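Local coordinates for tyrocidine synthase 2 (Brevibacillus parabrevis, PDB 6TA8), which is a multidomain enzyme of the nonribosomal peptide synthetase family, represented here by a region with the two-lobed fold of the condensation-domain family, at residues Q41-A46 against H53-A58; R267-A272 against N278-T283; N226-T231 against P373-T378. All blocks are in the same frame, centred on the assembly; numbering follows the deposited sequence.

Contact 1 of 3, residues Q41-A46 against H53-A58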
ATOM      1  N   GLN A  41      -0.499 -12.225  -0.890  1.00 44.63           N
ATOM      2  CA  GLN A  41      -1.788 -12.811  -0.548  1.00 38.09           C
ATOM      3  C   GLN A  41      -1.628 -13.949   0.451  1.00 45.20           C
ATOM      4  O   GLN A  41      -2.445 -14.092   1.369  1.00 44.67           O
ATOM      5  CB  GLN A  41      -2.495 -13.297  -1.812  1.00 36.48           C
ATOM      6  CG  GLN A  41      -3.076 -12.176  -2.660  1.00 31.46           C
ATOM      7  CD  GLN A  41      -3.599 -12.667  -3.994  1.00 42.23           C
ATOM      8  OE1 GLN A  41      -3.144 -13.686  -4.514  1.00 50.01           O
ATOM      9  NE2 GLN A  41      -4.560 -11.943  -4.556  1.00 37.07           N
ATOM     10  N   LYS A  42      -0.581 -14.762   0.291  1.00 38.87           N
ATOM     11  CA  LYS A  42      -0.296 -15.810   1.266  1.00 42.00           C
ATOM     12  C   LYS A  42       0.043 -15.215   2.626  1.00 43.28           C
ATOM     13  O   LYS A  42      -0.347 -15.759   3.666  1.00 49.89           O
ATOM     14  CB  LYS A  42       0.853 -16.690   0.772  1.00 48.71           C
ATOM     15  CG  LYS A  42       0.421 -17.935   0.016  1.00 46.06           C
ATOM     16  CD  LYS A  42       1.571 -18.926  -0.088  1.00 46.24           C
ATOM     17  CE  LYS A  42       1.117 -20.255  -0.669  1.00 51.90           C
ATOM     18  NZ  LYS A  42       0.803 -20.148  -2.121  1.00 57.77           N
ATOM     19  N   TRP A  43       0.775 -14.099   2.636  1.00 39.40           N
ATOM     20  CA  TRP A  43       1.132 -13.449   3.893  1.00 38.91           C
ATOM     21  C   TRP A  43      -0.099 -12.939   4.632  1.00 40.60           C
ATOM     22  O   TRP A  43      -0.111 -12.909   5.868  1.00 40.57           O
ATOM     23  CB  TRP A  43       2.111 -12.305   3.620  1.00 37.38           C
ATOM     24  CG  TRP A  43       2.297 -11.362   4.768  1.00 38.69           C
ATOM     25  CD1 TRP A  43       3.199 -11.477   5.785  1.00 39.83           C
ATOM     26  CD2 TRP A  43       1.571 -10.151   5.012  1.00 45.59           C
ATOM     27  NE1 TRP A  43       3.077 -10.416   6.649  1.00 45.13           N
ATOM     28  CE2 TRP A  43       2.083  -9.587   6.197  1.00 46.33           C
ATOM     29  CE3 TRP A  43       0.533  -9.491   4.346  1.00 45.95           C
ATOM     30  CZ2 TRP A  43       1.595  -8.396   6.730  1.00 47.19           C
ATOM     31  CZ3 TRP A  43       0.051  -8.307   4.876  1.00 40.96           C
ATOM     32  CH2 TRP A  43       0.581  -7.773   6.055  1.00 39.70           C
ATOM     33  N   PHE A  44      -1.139 -12.539   3.898  1.00 40.39           N
ATOM     34  CA  PHE A  44      -2.352 -12.042   4.539  1.00 42.54           C
ATOM     35  C   PHE A  44      -3.092 -13.159   5.266  1.00 40.36           C
ATOM     36  O   PHE A  44      -3.583 -12.962   6.383  1.00 41.57           O
ATOM     37  CB  PHE A  44      -3.258 -11.379   3.500  1.00 38.22           C
ATOM     38  CG  PHE A  44      -4.624 -11.026   4.017  1.00 39.56           C
ATOM     39  CD1 PHE A  44      -4.822  -9.876   4.763  1.00 40.80           C
ATOM     40  CD2 PHE A  44      -5.714 -11.839   3.750  1.00 41.89           C
ATOM     41  CE1 PHE A  44      -6.078  -9.547   5.238  1.00 39.31           C
ATOM     42  CE2 PHE A  44      -6.973 -11.517   4.223  1.00 35.59           C
ATOM     43  CZ  PHE A  44      -7.154 -10.368   4.968  1.00 41.53           C
ATOM     44  N   PHE A  45      -3.180 -14.340   4.649  1.00 39.21           N
ATOM     45  CA  PHE A  45      -3.896 -15.450   5.267  1.00 38.55           C
ATOM     46  C   PHE A  45      -3.087 -16.113   6.373  1.00 50.28           C
ATOM     47  O   PHE A  45      -3.666 -16.591   7.354  1.00 51.46           O
ATOM     48  CB  PHE A  45      -4.279 -16.481   4.205  1.00 40.37           C
ATOM     49  CG  PHE A  45      -5.367 -16.016   3.281  1.00 44.94           C
ATOM     50  CD1 PHE A  45      -6.670 -15.894   3.732  1.00 42.62           C
ATOM     51  CD2 PHE A  45      -5.086 -15.697   1.964  1.00 42.40           C
ATOM     52  CE1 PHE A  45      -7.673 -15.464   2.887  1.00 45.47           C
ATOM     53  CE2 PHE A  45      -6.084 -15.266   1.113  1.00 43.82           C
ATOM     54  CZ  PHE A  45      -7.380 -15.150   1.576  1.00 43.83           C
ATOM     55  N   ALA A  46      -1.758 -16.152   6.236  1.00 48.21           N
ATOM     56  CA  ALA A  46      -0.921 -16.739   7.276  1.00 40.21           C
ATOM     57  C   ALA A  46      -0.975 -15.946   8.573  1.00 33.03           C
ATOM     58  O   ALA A  46      -0.679 -16.497   9.637  1.00 48.90           O
ATOM     59  CB  ALA A  46       0.527 -16.846   6.791  1.00 44.89           C
ATOM     60  N   HIS A  53     -12.323 -10.198   6.629  1.00 34.35           N
ATOM     61  CA  HIS A  53     -13.105  -9.536   5.594  1.00 27.66           C
ATOM     62  C   HIS A  53     -13.101  -8.023   5.752  1.00 31.52           C
ATOM     63  O   HIS A  53     -13.490  -7.313   4.818  1.00 31.80           O
ATOM     64  CB  HIS A  53     -14.542 -10.054   5.611  1.00 40.20           C
ATOM     65  CG  HIS A  53     -15.286  -9.717   6.865  1.00 37.82           C
ATOM     66  ND1 HIS A  53     -15.228 -10.499   7.999  1.00 38.70           N
ATOM     67  CD2 HIS A  53     -16.096  -8.674   7.169  1.00 34.24           C
ATOM     68  CE1 HIS A  53     -15.972  -9.956   8.944  1.00 43.52           C
ATOM     69  NE2 HIS A  53     -16.511  -8.848   8.467  1.00 42.29           N
ATOM     70  N   HIS A  54     -12.681  -7.517   6.909  1.00 34.98           N
ATOM     71  CA  HIS A  54     -12.584  -6.083   7.174  1.00 36.12           C
ATOM     72  C   HIS A  54     -11.098  -5.729   7.203  1.00 45.31           C
ATOM     73  O   HIS A  54     -10.459  -5.740   8.257  1.00 44.52           O
ATOM     74  CB  HIS A  54     -13.282  -5.710   8.478  1.00 44.79           C
ATOM     75  CG  HIS A  54     -13.496  -4.238   8.648  1.00 44.38           C
ATOM     76  ND1 HIS A  54     -14.182  -3.705   9.718  1.00 45.76           N
ATOM     77  CD2 HIS A  54     -13.114  -3.188   7.885  1.00 43.92           C
ATOM     78  CE1 HIS A  54     -14.213  -2.389   9.607  1.00 45.63           C
ATOM     79  NE2 HIS A  54     -13.572  -2.050   8.503  1.00 41.83           N
ATOM     80  N   TRP A  55     -10.557  -5.413   6.028  1.00 41.87           N
ATOM     81  CA  TRP A  55      -9.138  -5.136   5.851  1.00 39.99           C
ATOM     82  C   TRP A  55      -8.937  -4.513   4.478  1.00 39.33           C
ATOM     83  O   TRP A  55      -8.347  -5.135   3.589  1.00 35.67           O
ATOM     84  CB  TRP A  55      -8.319  -6.421   5.993  1.00 34.58           C
ATOM     85  CG  TRP A  55      -6.948  -6.226   6.566  1.00 45.15           C
ATOM     86  CD1 TRP A  55      -6.622  -6.100   7.884  1.00 43.95           C
ATOM     87  CD2 TRP A  55      -5.715  -6.154   5.838  1.00 42.41           C
ATOM     88  NE1 TRP A  55      -5.263  -5.944   8.023  1.00 42.89           N
ATOM     89  CE2 TRP A  55      -4.683  -5.974   6.782  1.00 39.19           C
ATOM     90  CE3 TRP A  55      -5.383  -6.217   4.482  1.00 42.38           C
ATOM     91  CZ2 TRP A  55      -3.345  -5.860   6.413  1.00 38.92           C
ATOM     92  CZ3 TRP A  55      -4.053  -6.104   4.118  1.00 43.28           C
ATOM     93  CH2 TRP A  55      -3.052  -5.927   5.080  1.00 37.79           C
ATOM     94  N   ASN A  56      -9.430  -3.293   4.292  1.00 35.86           N
ATOM     95  CA  ASN A  56      -9.632  -2.716   2.971  1.00 37.30           C
ATOM     96  C   ASN A  56      -8.763  -1.479   2.768  1.00 34.99           C
ATOM     97  O   ASN A  56      -8.014  -1.053   3.651  1.00 39.26           O
ATOM     98  CB  ASN A  56     -11.107  -2.352   2.763  1.00 35.90           C
ATOM     99  CG  ASN A  56     -12.054  -3.331   3.425  1.00 41.82           C
ATOM    100  OD1 ASN A  56     -11.796  -4.534   3.470  1.00 48.77           O
ATOM    101  ND2 ASN A  56     -13.164  -2.819   3.942  1.00 42.77           N
ATOM    102  N   GLN A  57      -8.871  -0.921   1.565  1.00 27.52           N
ATOM    103  CA  GLN A  57      -8.395   0.412   1.229  1.00 35.30           C
ATOM    104  C   GLN A  57      -9.552   1.157   0.582  1.00 38.14           C
ATOM    105  O   GLN A  57     -10.327   0.568  -0.177  1.00 40.32           O
ATOM    106  CB  GLN A  57      -7.188   0.367   0.280  1.00 43.43           C
ATOM    107  CG  GLN A  57      -5.870   0.023   0.957  1.00 40.29           C
ATOM    108  CD  GLN A  57      -4.699   0.043  -0.006  1.00 50.69           C
ATOM    109  OE1 GLN A  57      -4.877  -0.039  -1.223  1.00 47.03           O
ATOM    110  NE2 GLN A  57      -3.490   0.150   0.535  1.00 44.33           N
ATOM    111  N   ALA A  58      -9.679   2.446   0.886  1.00 34.54           N
ATOM    112  CA  ALA A  58     -10.829   3.203   0.414  1.00 43.19           C
ATOM    113  C   ALA A  58     -10.437   4.649   0.157  1.00 42.49           C
ATOM    114  O   ALA A  58      -9.495   5.173   0.758  1.00 33.49           O
ATOM    115  CB  ALA A  58     -11.987   3.141   1.418  1.00 40.09           C
TER
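The CD1-CE1 edge of Phe44 lies against one face of the Trp55 indole and forms the main part of this wholly aromatic contact. Phe44 CE1 sits 3.3 Å above the indole plane, offset toward the rim, and is 3.5 Å from Trp55 CD2 at the ring fusion. Its neighbour Phe44 CD1 follows along the six-membered ring, 3.7 Å from Trp55 CE3. With the planes inclined at 54° and the centroids 5.0 Å apart, the pair is oblique, neither a stack nor a T-shape. Phe44 holds CG anti to the backbone N (chi1 171°), which carries the ring off helix 39-46 toward the other segment.

Trp43 takes the same kind of first torsion, and its benzo edge reaches the far end of the indole. There Trp43 CZ3 meets Trp55 CH2 at 3.9 Å, the two side chains crossing at about a right angle. Behind the indole the chain enters strand 56-63, and Trp55 N donates to Asn56 OD1 (3.0 Å) from well above the carbonyl plane. Phe49 stacks on Trp55, and His164, from the HHxxxDG signature motif of the family, pairs with it through the backbone. The contact itself joins helix 39-46 to the loop residue just ahead of strand 56-63 through ring carbons alone, so dispersion and the burial of apolar surface probably provide most of its cohesion.

Contact 2 of 3, residues R267-A272 against N278-T283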
ATOM      1  N   ARG A 267      12.705  18.978  -6.741  1.00 78.40           N
ATOM      2  CA  ARG A 267      13.281  19.590  -7.929  1.00 81.99           C
ATOM      3  C   ARG A 267      14.722  20.055  -7.777  1.00 82.68           C
ATOM      4  O   ARG A 267      15.410  20.190  -8.795  1.00 79.41           O
ATOM      5  CB  ARG A 267      12.432  20.794  -8.372  1.00 85.29           C
ATOM      6  CG  ARG A 267      11.383  20.473  -9.425  1.00 88.48           C
ATOM      7  CD  ARG A 267      11.721  21.119 -10.760  1.00 85.46           C
ATOM      8  NE  ARG A 267      13.093  20.840 -11.178  1.00 90.36           N
ATOM      9  CZ  ARG A 267      13.516  19.664 -11.631  1.00 89.11           C
ATOM     10  NH1 ARG A 267      14.786  19.509 -11.986  1.00 90.87           N
ATOM     11  NH2 ARG A 267      12.675  18.645 -11.739  1.00 86.68           N
ATOM     12  N   HIS A 268      15.202  20.301  -6.558  1.00 84.34           N
ATOM     13  CA  HIS A 268      16.476  20.981  -6.367  1.00 85.33           C
ATOM     14  C   HIS A 268      17.504  20.199  -5.559  1.00 83.62           C
ATOM     15  O   HIS A 268      18.629  20.685  -5.395  1.00 81.85           O
ATOM     16  CB  HIS A 268      16.248  22.344  -5.696  1.00 86.19           C
ATOM     17  CG  HIS A 268      15.299  23.233  -6.438  1.00 82.03           C
ATOM     18  ND1 HIS A 268      13.930  23.076  -6.379  1.00 84.81           N
ATOM     19  CD2 HIS A 268      15.520  24.291  -7.253  1.00 82.23           C
ATOM     20  CE1 HIS A 268      13.350  23.997  -7.126  1.00 88.53           C
ATOM     21  NE2 HIS A 268      14.292  24.748  -7.668  1.00 85.19           N
ATOM     22  N   VAL A 269      17.168  19.016  -5.049  1.00 83.66           N
ATOM     23  CA  VAL A 269      18.092  18.250  -4.219  1.00 85.49           C
ATOM     24  C   VAL A 269      18.428  16.884  -4.795  1.00 85.91           C
ATOM     25  O   VAL A 269      19.343  16.223  -4.280  1.00 84.92           O
ATOM     26  CB  VAL A 269      17.559  18.085  -2.779  1.00 84.20           C
ATOM     27  CG1 VAL A 269      17.229  19.437  -2.167  1.00 79.49           C
ATOM     28  CG2 VAL A 269      16.351  17.164  -2.764  1.00 79.45           C
ATOM     29  N   HIS A 270      17.731  16.431  -5.838  1.00 88.79           N
ATOM     30  CA  HIS A 270      17.929  15.070  -6.322  1.00 90.98           C
ATOM     31  C   HIS A 270      19.274  14.917  -7.024  1.00 93.24           C
ATOM     32  O   HIS A 270      20.098  14.081  -6.637  1.00 90.75           O
ATOM     33  CB  HIS A 270      16.783  14.674  -7.255  1.00 87.52           C
ATOM     34  CG  HIS A 270      15.580  14.145  -6.541  1.00 88.24           C
ATOM     35  ND1 HIS A 270      15.587  13.840  -5.197  1.00 81.28           N
ATOM     36  CD2 HIS A 270      14.331  13.864  -6.982  1.00 88.02           C
ATOM     37  CE1 HIS A 270      14.396  13.396  -4.841  1.00 84.54           C
ATOM     38  NE2 HIS A 270      13.614  13.401  -5.906  1.00 90.57           N
ATOM     39  N   HIS A 271      19.522  15.731  -8.046  1.00 99.77           N
ATOM     40  CA  HIS A 271      20.636  15.517  -8.962  1.00101.30           C
ATOM     41  C   HIS A 271      21.986  15.969  -8.407  1.00100.39           C
ATOM     42  O   HIS A 271      22.968  15.977  -9.157  1.00103.79           O
ATOM     43  CB  HIS A 271      20.351  16.220 -10.293  1.00102.02           C
ATOM     44  CG  HIS A 271      19.113  15.729 -10.978  1.00105.71           C
ATOM     45  ND1 HIS A 271      18.636  16.285 -12.146  1.00112.49           N
ATOM     46  CD2 HIS A 271      18.254  14.731 -10.660  1.00104.05           C
ATOM     47  CE1 HIS A 271      17.537  15.653 -12.516  1.00113.55           C
ATOM     48  NE2 HIS A 271      17.283  14.706 -11.631  1.00108.18           N
ATOM     49  N   ALA A 272      22.066  16.341  -7.128  1.00 94.59           N
ATOM     50  CA  ALA A 272      23.369  16.584  -6.518  1.00 93.85           C
ATOM     51  C   ALA A 272      24.030  15.275  -6.106  1.00 93.72           C
ATOM     52  O   ALA A 272      25.250  15.121  -6.234  1.00 88.59           O
ATOM     53  CB  ALA A 272      23.227  17.518  -5.316  1.00 95.79           C
ATOM     54  N   ASN A 278      13.199   7.299  -2.320  1.00 59.79           N
ATOM     55  CA  ASN A 278      13.395   6.329  -1.249  1.00 59.54           C
ATOM     56  C   ASN A 278      14.769   6.439  -0.600  1.00 59.25           C
ATOM     57  O   ASN A 278      14.934   6.000   0.543  1.00 57.10           O
ATOM     58  CB  ASN A 278      13.181   4.912  -1.781  1.00 59.32           C
ATOM     59  CG  ASN A 278      11.724   4.490  -1.744  1.00 62.52           C
ATOM     60  OD1 ASN A 278      11.063   4.597  -0.712  1.00 55.80           O
ATOM     61  ND2 ASN A 278      11.215   4.013  -2.874  1.00 61.89           N
ATOM     62  N   ASP A 279      15.754   7.016  -1.292  1.00 59.26           N
ATOM     63  CA  ASP A 279      17.087   7.144  -0.713  1.00 54.35           C
ATOM     64  C   ASP A 279      17.106   8.176   0.408  1.00 57.40           C
ATOM     65  O   ASP A 279      17.641   7.921   1.493  1.00 54.00           O
ATOM     66  CB  ASP A 279      18.099   7.512  -1.800  1.00 62.40           C
ATOM     67  CG  ASP A 279      18.340   6.383  -2.782  1.00 68.84           C
ATOM     68  OD1 ASP A 279      18.190   5.208  -2.388  1.00 63.74           O
ATOM     69  OD2 ASP A 279      18.682   6.672  -3.949  1.00 70.38           O
ATOM     70  N   LEU A 280      16.522   9.350   0.165  1.00 53.53           N
ATOM     71  CA  LEU A 280      16.560  10.423   1.153  1.00 53.19           C
ATOM     72  C   LEU A 280      15.614  10.155   2.319  1.00 57.89           C
ATOM     73  O   LEU A 280      15.924  10.504   3.463  1.00 59.71           O
ATOM     74  CB  LEU A 280      16.220  11.757   0.489  1.00 59.21           C
ATOM     75  CG  LEU A 280      17.058  12.119  -0.740  1.00 60.10           C
ATOM     76  CD1 LEU A 280      16.600  13.442  -1.334  1.00 68.78           C
ATOM     77  CD2 LEU A 280      18.537  12.166  -0.386  1.00 52.76           C
ATOM     78  N   LEU A 281      14.462   9.537   2.051  1.00 56.99           N
ATOM     79  CA  LEU A 281      13.500   9.278   3.118  1.00 51.37           C
ATOM     80  C   LEU A 281      13.994   8.203   4.077  1.00 54.89           C
ATOM     81  O   LEU A 281      13.698   8.264   5.276  1.00 52.26           O
ATOM     82  CB  LEU A 281      12.150   8.876   2.525  1.00 54.70           C
ATOM     83  CG  LEU A 281      11.368   9.981   1.813  1.00 56.41           C
ATOM     84  CD1 LEU A 281      10.003   9.475   1.377  1.00 55.56           C
ATOM     85  CD2 LEU A 281      11.230  11.203   2.706  1.00 55.85           C
ATOM     86  N   LEU A 282      14.740   7.216   3.576  1.00 51.57           N
ATOM     87  CA  LEU A 282      15.254   6.166   4.447  1.00 53.71           C
ATOM     88  C   LEU A 282      16.512   6.601   5.189  1.00 57.92           C
ATOM     89  O   LEU A 282      16.782   6.101   6.287  1.00 55.69           O
ATOM     90  CB  LEU A 282      15.531   4.896   3.640  1.00 53.51           C
ATOM     91  CG  LEU A 282      14.299   4.115   3.176  1.00 53.04           C
ATOM     92  CD1 LEU A 282      14.709   2.823   2.484  1.00 52.09           C
ATOM     93  CD2 LEU A 282      13.370   3.832   4.346  1.00 45.22           C
ATOM     94  N   THR A 283      17.287   7.521   4.610  1.00 58.64           N
ATOM     95  CA  THR A 283      18.464   8.038   5.301  1.00 59.28           C
ATOM     96  C   THR A 283      18.063   8.849   6.526  1.00 52.42           C
ATOM     97  O   THR A 283      18.591   8.638   7.624  1.00 51.91           O
ATOM     98  CB  THR A 283      19.305   8.884   4.345  1.00 59.05           C
ATOM     99  OG1 THR A 283      19.682   8.094   3.211  1.00 58.19           O
ATOM    100  CG2 THR A 283      20.558   9.391   5.043  1.00 54.87           C
TER
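Leu280 points its CD1 methyl from the long helix 277-293 into the angle between Val269 and His270, which lie where the chain turns from helix 259-267 into the short helix 270-273. This succession of helices belongs to the lobe of the condensation-domain fold built round the six-stranded mixed sheet; Leu281 and Leu282 of the long helix pack on strand 383-390 of that sheet.

A single methyl thus serves both partners. Val269 offers CG2, which lies 4.0 Å from Leu280 CD1, and the two branched side chains meet at a slant. The CB of Val269 faces the long helix, so the methyl reaches Leu280 directly. His270 starts off less well aimed, but the end of its side chain bends closer. With CG anti to the carbonyl carbon (chi1 -85°) and the imidazole turned by a chi2 of -10°, the ring presents its ND1-CE1 edge to Leu280, and CD1 lies near the ring plane, 4.0 Å from His270 ND1. The methyl therefore abuts a ring edge and covers neither ring face. The cost is polar: His270 ND1 is buried by the contact and finds no hydrogen-bonding partner in the model.

Helix 445-466 closes the same apolar patch, with Ile463 against Val269 and Ile462 against Leu280. Within the long helix, Asp279 O takes two donors from one residue, Thr283 OG1 at 2.7 Å and Thr283 N at 3.2 Å, which approach from opposite faces of its carbonyl plane.

Contact 3 of 3, residues N226-T231 against P373-T378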
ATOM      1  N   ASN A 226      23.632 -13.635   2.828  1.00 55.61           N
ATOM      2  CA  ASN A 226      24.652 -12.750   3.380  1.00 55.65           C
ATOM      3  C   ASN A 226      24.026 -11.685   4.270  1.00 57.75           C
ATOM      4  O   ASN A 226      24.586 -11.327   5.312  1.00 55.79           O
ATOM      5  CB  ASN A 226      25.450 -12.098   2.248  1.00 58.31           C
ATOM      6  CG  ASN A 226      26.439 -11.059   2.750  1.00 69.42           C
ATOM      7  OD1 ASN A 226      26.072  -9.919   3.037  1.00 76.05           O
ATOM      8  ND2 ASN A 226      27.704 -11.450   2.849  1.00 68.41           N
ATOM      9  N   LEU A 227      22.858 -11.173   3.880  1.00 63.99           N
ATOM     10  CA  LEU A 227      22.201 -10.149   4.683  1.00 60.66           C
ATOM     11  C   LEU A 227      21.732 -10.707   6.022  1.00 58.44           C
ATOM     12  O   LEU A 227      21.820 -10.023   7.048  1.00 57.34           O
ATOM     13  CB  LEU A 227      21.032  -9.549   3.901  1.00 57.47           C
ATOM     14  CG  LEU A 227      20.353  -8.316   4.501  1.00 60.79           C
ATOM     15  CD1 LEU A 227      21.185  -7.060   4.266  1.00 63.62           C
ATOM     16  CD2 LEU A 227      18.952  -8.143   3.937  1.00 53.01           C
ATOM     17  N   GLU A 228      21.248 -11.950   6.046  1.00 60.49           N
ATOM     18  CA  GLU A 228      20.667 -12.470   7.278  1.00 57.23           C
ATOM     19  C   GLU A 228      21.710 -12.869   8.314  1.00 59.81           C
ATOM     20  O   GLU A 228      21.359 -13.023   9.488  1.00 53.59           O
ATOM     21  CB  GLU A 228      19.762 -13.664   6.977  1.00 59.32           C
ATOM     22  CG  GLU A 228      18.501 -13.287   6.232  1.00 61.58           C
ATOM     23  CD  GLU A 228      17.569 -14.457   6.052  1.00 68.06           C
ATOM     24  OE1 GLU A 228      17.847 -15.530   6.626  1.00 61.85           O
ATOM     25  OE2 GLU A 228      16.561 -14.303   5.332  1.00 71.37           O
ATOM     26  N   THR A 229      22.975 -13.023   7.921  1.00 62.20           N
ATOM     27  CA  THR A 229      24.006 -13.496   8.838  1.00 57.05           C
ATOM     28  C   THR A 229      24.904 -12.390   9.376  1.00 55.59           C
ATOM     29  O   THR A 229      25.534 -12.578  10.424  1.00 60.38           O
ATOM     30  CB  THR A 229      24.886 -14.548   8.154  1.00 62.05           C
ATOM     31  OG1 THR A 229      25.432 -14.007   6.943  1.00 58.94           O
ATOM     32  CG2 THR A 229      24.073 -15.791   7.827  1.00 56.46           C
ATOM     33  N   THR A 230      24.982 -11.253   8.690  1.00 56.28           N
ATOM     34  CA  THR A 230      25.844 -10.154   9.093  1.00 60.50           C
ATOM     35  C   THR A 230      25.115  -9.095   9.910  1.00 71.74           C
ATOM     36  O   THR A 230      25.737  -8.108  10.313  1.00 74.08           O
ATOM     37  CB  THR A 230      26.476  -9.498   7.859  1.00 64.94           C
ATOM     38  OG1 THR A 230      27.514  -8.595   8.259  1.00 77.26           O
ATOM     39  CG2 THR A 230      25.427  -8.733   7.062  1.00 59.69           C
ATOM     40  N   THR A 231      23.823  -9.267  10.172  1.00 64.27           N
ATOM     41  CA  THR A 231      23.050  -8.278  10.910  1.00 72.08           C
ATOM     42  C   THR A 231      22.935  -8.647  12.376  1.00 75.03           C
ATOM     43  O   THR A 231      22.770  -9.817  12.729  1.00 70.06           O
ATOM     44  CB  THR A 231      21.645  -8.117  10.335  1.00 67.91           C
ATOM     45  OG1 THR A 231      21.010  -9.406  10.298  1.00 69.25           O
ATOM     46  CG2 THR A 231      21.699  -7.509   8.950  1.00 69.53           C
ATOM     47  N   PRO A 373      22.373 -22.523  -0.521  1.00 78.24           N
ATOM     48  CA  PRO A 373      22.693 -21.873   0.752  1.00 77.02           C
ATOM     49  C   PRO A 373      21.475 -21.866   1.658  1.00 71.35           C
ATOM     50  O   PRO A 373      20.408 -21.368   1.268  1.00 73.20           O
ATOM     51  CB  PRO A 373      23.093 -20.446   0.340  1.00 72.95           C
ATOM     52  CG  PRO A 373      23.230 -20.480  -1.160  1.00 58.79           C
ATOM     53  CD  PRO A 373      22.277 -21.533  -1.607  1.00 71.02           C
ATOM     54  N   PRO A 374      21.587 -22.422   2.867  1.00 76.73           N
ATOM     55  CA  PRO A 374      20.412 -22.521   3.747  1.00 76.02           C
ATOM     56  C   PRO A 374      19.838 -21.168   4.138  1.00 67.72           C
ATOM     57  O   PRO A 374      20.265 -20.566   5.128  1.00 68.17           O
ATOM     58  CB  PRO A 374      20.951 -23.275   4.971  1.00 73.81           C
ATOM     59  CG  PRO A 374      22.176 -23.983   4.481  1.00 72.24           C
ATOM     60  CD  PRO A 374      22.771 -23.076   3.448  1.00 76.37           C
ATOM     61  N   LEU A 375      18.871 -20.682   3.364  1.00 65.17           N
ATOM     62  CA  LEU A 375      18.172 -19.448   3.694  1.00 71.32           C
ATOM     63  C   LEU A 375      17.086 -19.753   4.719  1.00 56.41           C
ATOM     64  O   LEU A 375      16.217 -20.598   4.478  1.00 57.54           O
ATOM     65  CB  LEU A 375      17.574 -18.819   2.437  1.00 74.76           C
ATOM     66  CG  LEU A 375      17.550 -17.289   2.355  1.00 63.99           C
ATOM     67  CD1 LEU A 375      17.031 -16.834   1.000  1.00 64.13           C
ATOM     68  CD2 LEU A 375      16.715 -16.690   3.473  1.00 66.37           C
ATOM     69  N   ALA A 376      17.134 -19.067   5.860  1.00 60.20           N
ATOM     70  CA  ALA A 376      16.207 -19.321   6.952  1.00 56.61           C
ATOM     71  C   ALA A 376      15.184 -18.213   7.162  1.00 63.85           C
ATOM     72  O   ALA A 376      14.215 -18.429   7.899  1.00 63.37           O
ATOM     73  CB  ALA A 376      16.979 -19.547   8.261  1.00 49.18           C
ATOM     74  N   PHE A 377      15.365 -17.051   6.536  1.00 64.01           N
ATOM     75  CA  PHE A 377      14.463 -15.909   6.686  1.00 65.03           C
ATOM     76  C   PHE A 377      14.279 -15.555   8.161  1.00 62.87           C
ATOM     77  O   PHE A 377      13.196 -15.686   8.730  1.00 67.06           O
ATOM     78  CB  PHE A 377      13.111 -16.184   6.019  1.00 57.88           C
ATOM     79  CG  PHE A 377      13.219 -16.728   4.625  1.00 57.93           C
ATOM     80  CD1 PHE A 377      13.340 -15.874   3.542  1.00 53.47           C
ATOM     81  CD2 PHE A 377      13.198 -18.094   4.397  1.00 59.05           C
ATOM     82  CE1 PHE A 377      13.439 -16.372   2.259  1.00 51.88           C
ATOM     83  CE2 PHE A 377      13.297 -18.599   3.116  1.00 58.30           C
ATOM     84  CZ  PHE A 377      13.421 -17.736   2.045  1.00 59.85           C
ATOM     85  N   THR A 378      15.371 -15.101   8.779  1.00 60.76           N
ATOM     86  CA  THR A 378      15.393 -14.833  10.212  1.00 62.17           C
ATOM     87  C   THR A 378      15.144 -13.373  10.562  1.00 66.29           C
ATOM     88  O   THR A 378      14.914 -13.069  11.738  1.00 65.63           O
ATOM     89  CB  THR A 378      16.735 -15.270  10.814  1.00 58.32           C
ATOM     90  OG1 THR A 378      17.800 -14.528  10.205  1.00 54.83           O
ATOM     91  CG2 THR A 378      16.963 -16.754  10.589  1.00 57.22           C
TER
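Glu228 OE1 is the polar atom on which the loop 373-378 converges. Thr378 N donates a weak hydrogen bond to it, 3.3 Å long with an N-H...O angle of 154°, and Phe377 N stands 2.9 Å from the same Glu228 OE1. The carboxylate reaches this point on an extended arm: CG is anti to the carbonyl carbon (chi1 -69°), the chain stays straight beyond CG, and the CB already faces the loop. Alongside the arm, Thr378 OG1 comes within 3.9 Å of Glu228 CB.

Phe377 has a positive phi (54°) while Ala376 before it is in a right-handed conformation, and along this turn the backbone N atoms of Phe377 and Thr378 both lie close to Glu228 OE1. In the condensation-domain fold the contact joins the last part of helix 221-229 to the loop that runs from helix 359-365 to strand 383-390, at the surface and beside the edge strand 325-332, on which Leu227 packs.

The other oxygen, Glu228 OE2, meets both apolar and polar groups. It lies 3.0 Å from Leu375 CD2, so close that the spacing is doubtful, and the two side chains cross at about a right angle. The same methyl, Leu375 CD2, is also set 3.4 Å above the plane of the Phe377 ring, over its centre, so it meets the carboxylate and the phenyl face in roughly perpendicular directions. Tyr360 of helix 359-365 completes the surroundings: its hydroxyl makes a weak hydrogen bond with Glu228 OE2, while its ring meets that of Phe377 edge-to-face. Leu375 leans in addition on Trp224, one turn back along the helix that carries Glu228.

Overall arrangement
From the N terminus, contact 1 comes first and closes a short loop between helix 39-46 and the start of strand 56-63, in the lobe built on the five-stranded sheet. The loop of contact 3 opens later, in the last part of helix 221-229, and is not closed until residues 373-378, just ahead of strand 383-390. Contact 2 opens and closes within that long excursion, joining two successive helical segments over the six-stranded sheet. No two loops cross. Contacts 1 and 2 lie on opposite sides of the chain's centre, their own centres 32 Å apart, while contacts 2 and 3 are separated by about 12 Å between nearest atoms.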